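Local coordinates for peroxisomal fatty acid beta-oxidation multifunctional protein MFP2 (Arabidopsis thaliana, PDB 2WTB) that catalyses successive steps of peroxisomal fatty acid beta-oxidation, hydrating long-chain enoyl-CoA and oxidising 3-hydroxyacyl-CoA during seed germination, at residues I94-E99 with G262-L267; G117-M122 with V144-G149. All coordinates share one frame; numbering follows the deposited sequence.

Contact 1: I94-E99 with G262-L267; sequences ITDLLE and GPRAGL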
# COMPACT_ATOMS: atom_id res chain seq x y z
N ILE A 94 -27.02 -12.55 12.04
CA ILE A 94 -25.88 -13.01 12.84
C ILE A 94 -26.18 -13.08 14.33
O ILE A 94 -25.87 -14.08 14.99
CB ILE A 94 -24.65 -12.11 12.60
CG1 ILE A 94 -24.05 -12.39 11.22
CG2 ILE A 94 -23.61 -12.34 13.68
CD1 ILE A 94 -22.76 -11.65 10.96
N THR A 95 -26.80 -12.03 14.87
CA THR A 95 -27.01 -11.92 16.31
C THR A 95 -28.24 -12.69 16.80
O THR A 95 -28.15 -13.47 17.75
CB THR A 95 -27.13 -10.45 16.75
OG1 THR A 95 -25.91 -9.77 16.46
CG2 THR A 95 -27.42 -10.36 18.24
N ASP A 96 -29.37 -12.48 16.14
CA ASP A 96 -30.63 -13.08 16.57
C ASP A 96 -30.79 -14.51 16.06
O ASP A 96 -30.97 -15.44 16.85
CB ASP A 96 -31.81 -12.22 16.13
CG ASP A 96 -31.88 -10.90 16.88
OD1 ASP A 96 -31.22 -10.79 17.94
OD2 ASP A 96 -32.59 -9.98 16.42
N LEU A 97 -30.73 -14.68 14.75
CA LEU A 97 -30.94 -15.98 14.13
C LEU A 97 -29.87 -16.98 14.55
O LEU A 97 -30.18 -18.09 15.01
CB LEU A 97 -30.97 -15.86 12.61
CG LEU A 97 -31.13 -17.16 11.82
CD1 LEU A 97 -32.42 -17.87 12.20
CD2 LEU A 97 -31.09 -16.89 10.32
N LEU A 98 -28.61 -16.59 14.41
CA LEU A 98 -27.49 -17.50 14.63
C LEU A 98 -27.07 -17.59 16.09
O LEU A 98 -27.18 -18.65 16.71
CB LEU A 98 -26.30 -17.09 13.75
CG LEU A 98 -25.11 -18.06 13.65
CD1 LEU A 98 -24.33 -17.83 12.36
CD2 LEU A 98 -24.20 -17.94 14.86
N GLU A 99 -26.58 -16.49 16.64
CA GLU A 99 -26.00 -16.50 17.98
C GLU A 99 -27.03 -16.79 19.07
O GLU A 99 -26.71 -17.44 20.06
CB GLU A 99 -25.28 -15.19 18.26
CG GLU A 99 -24.46 -15.20 19.54
CD GLU A 99 -23.86 -13.84 19.85
OE1 GLU A 99 -24.61 -12.84 19.83
OE2 GLU A 99 -22.64 -13.77 20.11
N GLY A 262 -24.83 -0.78 26.48
CA GLY A 262 -25.07 -2.19 26.29
C GLY A 262 -24.82 -2.65 24.87
O GLY A 262 -24.61 -1.82 23.98
N PRO A 263 -24.84 -3.97 24.65
CA PRO A 263 -24.54 -4.61 23.36
C PRO A 263 -25.52 -4.24 22.25
O PRO A 263 -25.10 -3.79 21.19
CB PRO A 263 -24.65 -6.10 23.67
CG PRO A 263 -24.51 -6.20 25.15
CD PRO A 263 -25.13 -4.96 25.69
N ARG A 264 -26.81 -4.44 22.50
CA ARG A 264 -27.82 -4.23 21.46
C ARG A 264 -27.83 -2.78 20.96
O ARG A 264 -28.09 -2.53 19.78
CB ARG A 264 -29.20 -4.64 21.94
CG ARG A 264 -30.24 -4.65 20.83
CD ARG A 264 -31.37 -5.61 21.13
NE ARG A 264 -32.11 -5.95 19.91
CZ ARG A 264 -31.77 -6.93 19.08
NH1 ARG A 264 -30.70 -7.68 19.34
NH2 ARG A 264 -32.49 -7.16 18.00
N ALA A 265 -27.56 -1.84 21.86
CA ALA A 265 -27.43 -0.44 21.46
C ALA A 265 -26.18 -0.28 20.61
O ALA A 265 -26.19 0.43 19.60
CB ALA A 265 -27.36 0.46 22.69
N GLY A 266 -25.11 -0.96 21.01
CA GLY A 266 -23.86 -0.90 20.28
C GLY A 266 -24.00 -1.34 18.84
O GLY A 266 -23.44 -0.73 17.93
N LEU A 267 -24.75 -2.42 18.62
CA LEU A 267 -24.95 -2.95 17.28
C LEU A 267 -25.58 -1.91 16.36
O LEU A 267 -25.01 -1.55 15.34
CB LEU A 267 -25.81 -4.22 17.32
CG LEU A 267 -25.16 -5.45 17.94
CD1 LEU A 267 -26.11 -6.64 17.91
CD2 LEU A 267 -23.87 -5.79 17.22
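R264 NH2 donates to D96 OD2 at 3.2 Å, the shorter prong of a salt bridge between the two helical segments. The oxygen receives it with its syn lone pair, the one facing OD1, while lying somewhat tilted from the guanidinium plane. A second, weak bond runs from R264 NH1 to D96 OD1 at 3.4 Å, so the two terminal nitrogens meet the two carboxylate oxygens in a fork. The flat groups lie only 21° apart, which suits a two-pronged pairing, although the side chains themselves cross at about a right angle. R264 spans the gap because CG stands anti to the backbone N (chi1 -170°) and the chain stays extended as far as NE. The aliphatic part of the contact is tip to tip: L267 CD1 touches T95 OG1 at 3.5 Å and T95 CG2 at 4.0 Å. T95 OG1 has its polar partners outside the two segments, in S90 O and the R153 guanidinium, so the methyl abuts a hydroxyl already engaged. The axes of the short helical segments 94-99 and 263-267 come within 12.8 Å, their N-to-C directions 123° apart, and side chains do all the bridging. A salt bridge at the partly exposed rim beside a buried leucine thus joins helix 88-99, within the crotonase-like hydratase/isomerase region, to the later helix 263-277.

Contact 2: G117-M122 with V144-G149; sequences GLELAM and VIPGFG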
# COMPACT_ATOMS: atom_id res chain seq x y z
N GLY A 117 -15.49 -12.21 7.93
CA GLY A 117 -15.15 -13.59 8.18
C GLY A 117 -14.86 -13.85 9.65
O GLY A 117 -15.30 -14.85 10.21
N LEU A 118 -14.13 -12.93 10.27
CA LEU A 118 -13.82 -13.04 11.69
C LEU A 118 -15.06 -12.75 12.52
O LEU A 118 -15.28 -13.36 13.57
CB LEU A 118 -12.70 -12.08 12.08
CG LEU A 118 -12.29 -12.09 13.55
CD1 LEU A 118 -11.83 -13.47 13.97
CD2 LEU A 118 -11.20 -11.05 13.82
N GLU A 119 -15.87 -11.81 12.04
CA GLU A 119 -17.08 -11.42 12.75
C GLU A 119 -18.07 -12.59 12.82
O GLU A 119 -18.61 -12.89 13.88
CB GLU A 119 -17.72 -10.20 12.08
CG GLU A 119 -16.89 -8.93 12.23
CD GLU A 119 -17.54 -7.73 11.56
OE1 GLU A 119 -17.76 -7.77 10.33
OE2 GLU A 119 -17.82 -6.73 12.27
N LEU A 120 -18.30 -13.23 11.68
CA LEU A 120 -19.18 -14.40 11.62
C LEU A 120 -18.73 -15.48 12.60
O LEU A 120 -19.55 -16.13 13.26
CB LEU A 120 -19.23 -14.96 10.20
CG LEU A 120 -20.04 -16.23 9.98
CD1 LEU A 120 -21.47 -16.06 10.48
CD2 LEU A 120 -20.02 -16.62 8.51
N ALA A 121 -17.42 -15.66 12.71
CA ALA A 121 -16.86 -16.66 13.62
C ALA A 121 -17.07 -16.26 15.09
O ALA A 121 -17.36 -17.10 15.93
CB ALA A 121 -15.38 -16.90 13.31
N MET A 122 -16.92 -14.97 15.38
CA MET A 122 -17.15 -14.47 16.74
C MET A 122 -18.61 -14.63 17.16
O MET A 122 -18.91 -14.71 18.35
CB MET A 122 -16.73 -13.00 16.86
CG MET A 122 -15.23 -12.78 16.93
SD MET A 122 -14.78 -11.05 16.76
CE MET A 122 -13.00 -11.14 16.83
N VAL A 144 -13.39 2.00 6.10
CA VAL A 144 -14.69 1.50 6.54
C VAL A 144 -14.56 0.91 7.94
O VAL A 144 -13.47 0.92 8.52
CB VAL A 144 -15.24 0.46 5.54
CG1 VAL A 144 -14.47 -0.85 5.66
CG2 VAL A 144 -16.73 0.24 5.75
N ILE A 145 -15.66 0.41 8.50
CA ILE A 145 -15.64 -0.18 9.83
C ILE A 145 -16.26 -1.58 9.83
O ILE A 145 -17.00 -1.93 8.91
CB ILE A 145 -16.42 0.67 10.84
CG1 ILE A 145 -17.92 0.35 10.76
CG2 ILE A 145 -16.15 2.16 10.62
CD1 ILE A 145 -18.72 0.88 11.91
N PRO A 146 -15.94 -2.38 10.86
CA PRO A 146 -16.60 -3.68 11.05
C PRO A 146 -18.11 -3.49 11.15
O PRO A 146 -18.57 -2.70 11.96
CB PRO A 146 -16.04 -4.17 12.38
CG PRO A 146 -14.71 -3.50 12.49
CD PRO A 146 -14.89 -2.15 11.86
N GLY A 147 -18.87 -4.22 10.33
CA GLY A 147 -20.31 -4.00 10.26
C GLY A 147 -21.15 -5.23 10.55
O GLY A 147 -22.34 -5.25 10.26
N PHE A 148 -20.53 -6.25 11.13
CA PHE A 148 -21.25 -7.47 11.46
C PHE A 148 -21.21 -7.79 12.96
O PHE A 148 -21.56 -8.89 13.38
CB PHE A 148 -20.72 -8.66 10.65
CG PHE A 148 -21.00 -8.56 9.18
CD1 PHE A 148 -19.97 -8.67 8.26
CD2 PHE A 148 -22.28 -8.34 8.71
CE1 PHE A 148 -20.22 -8.59 6.90
CE2 PHE A 148 -22.54 -8.25 7.36
CZ PHE A 148 -21.51 -8.38 6.45
N GLY A 149 -20.79 -6.81 13.76
CA GLY A 149 -20.77 -6.97 15.20
C GLY A 149 -19.38 -7.01 15.79
O GLY A 149 -19.21 -7.22 16.99
O HOH W 1 -17.78 -5.87 7.97
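E119 leaves its helix with CG beside the backbone N and anti to the carbonyl carbon (chi1 -68°), and beyond CG the chain runs extended, carrying the carboxylate into the bend of loop 144-149. F148 adopts the same first rotation, which turns its ring off to one side of the glutamate and leaves CB and the backbone N facing it. F148 N donates to E119 OE2 at 3.0 Å, reaching the oxygen from above the carboxylate plane, 44° out of it. G150 N, the next amide but one, is a second donor to OE2. G147 N and G149 N also lie near this oxygen, but at poor angles. E119 OE1 sits at the edge of the F148 ring, 3.2 Å from F148 CD1, with carboxylate and ring planes 59° apart. P146 CB flanks OE2, its ring crossing the glutamate side chain at about a right angle. This is the predicted active site of the crotonase-fold region, where E119 is the predicted nucleophile and E139, whose side chain touches it, the predicted proton acceptor. A water donates to E119 OE1 at 3.0 Å and accepts from G147 N at 3.1 Å, a position consistent with the water that enoyl-CoA hydratases add across the double bond. Without this carboxylate, as with an alanine here, F148 N and G150 N would probably lose a shared acceptor and the water its acceptor on this side chain. G149 takes a positive phi that would press a CB against the preceding carbonyl oxygen, and it stands at the N-cap position before helix 150-158.

How the contacts relate
Contact 2 is nested within the chain loop that contact 1 closes, and their centres lie 12 Å apart. Direct packing joins them at several points: I94 CD1 meets F148 CB at 3.6 Å, L98 CD1 meets L120 CD1 at 3.9 Å, and L267 CD2 rests 3.9 Å from G149 CA. Helix 88-99 therefore backs both segments of contact 2, while L267 brings helix 263-277 against the glycine turn. The L267 side chain is about 8 Å from that of E119, which places contact 1 close to the predicted nucleophile. Helix 150-158 gives a further tie, since its R153 bonds T95 and touches M122.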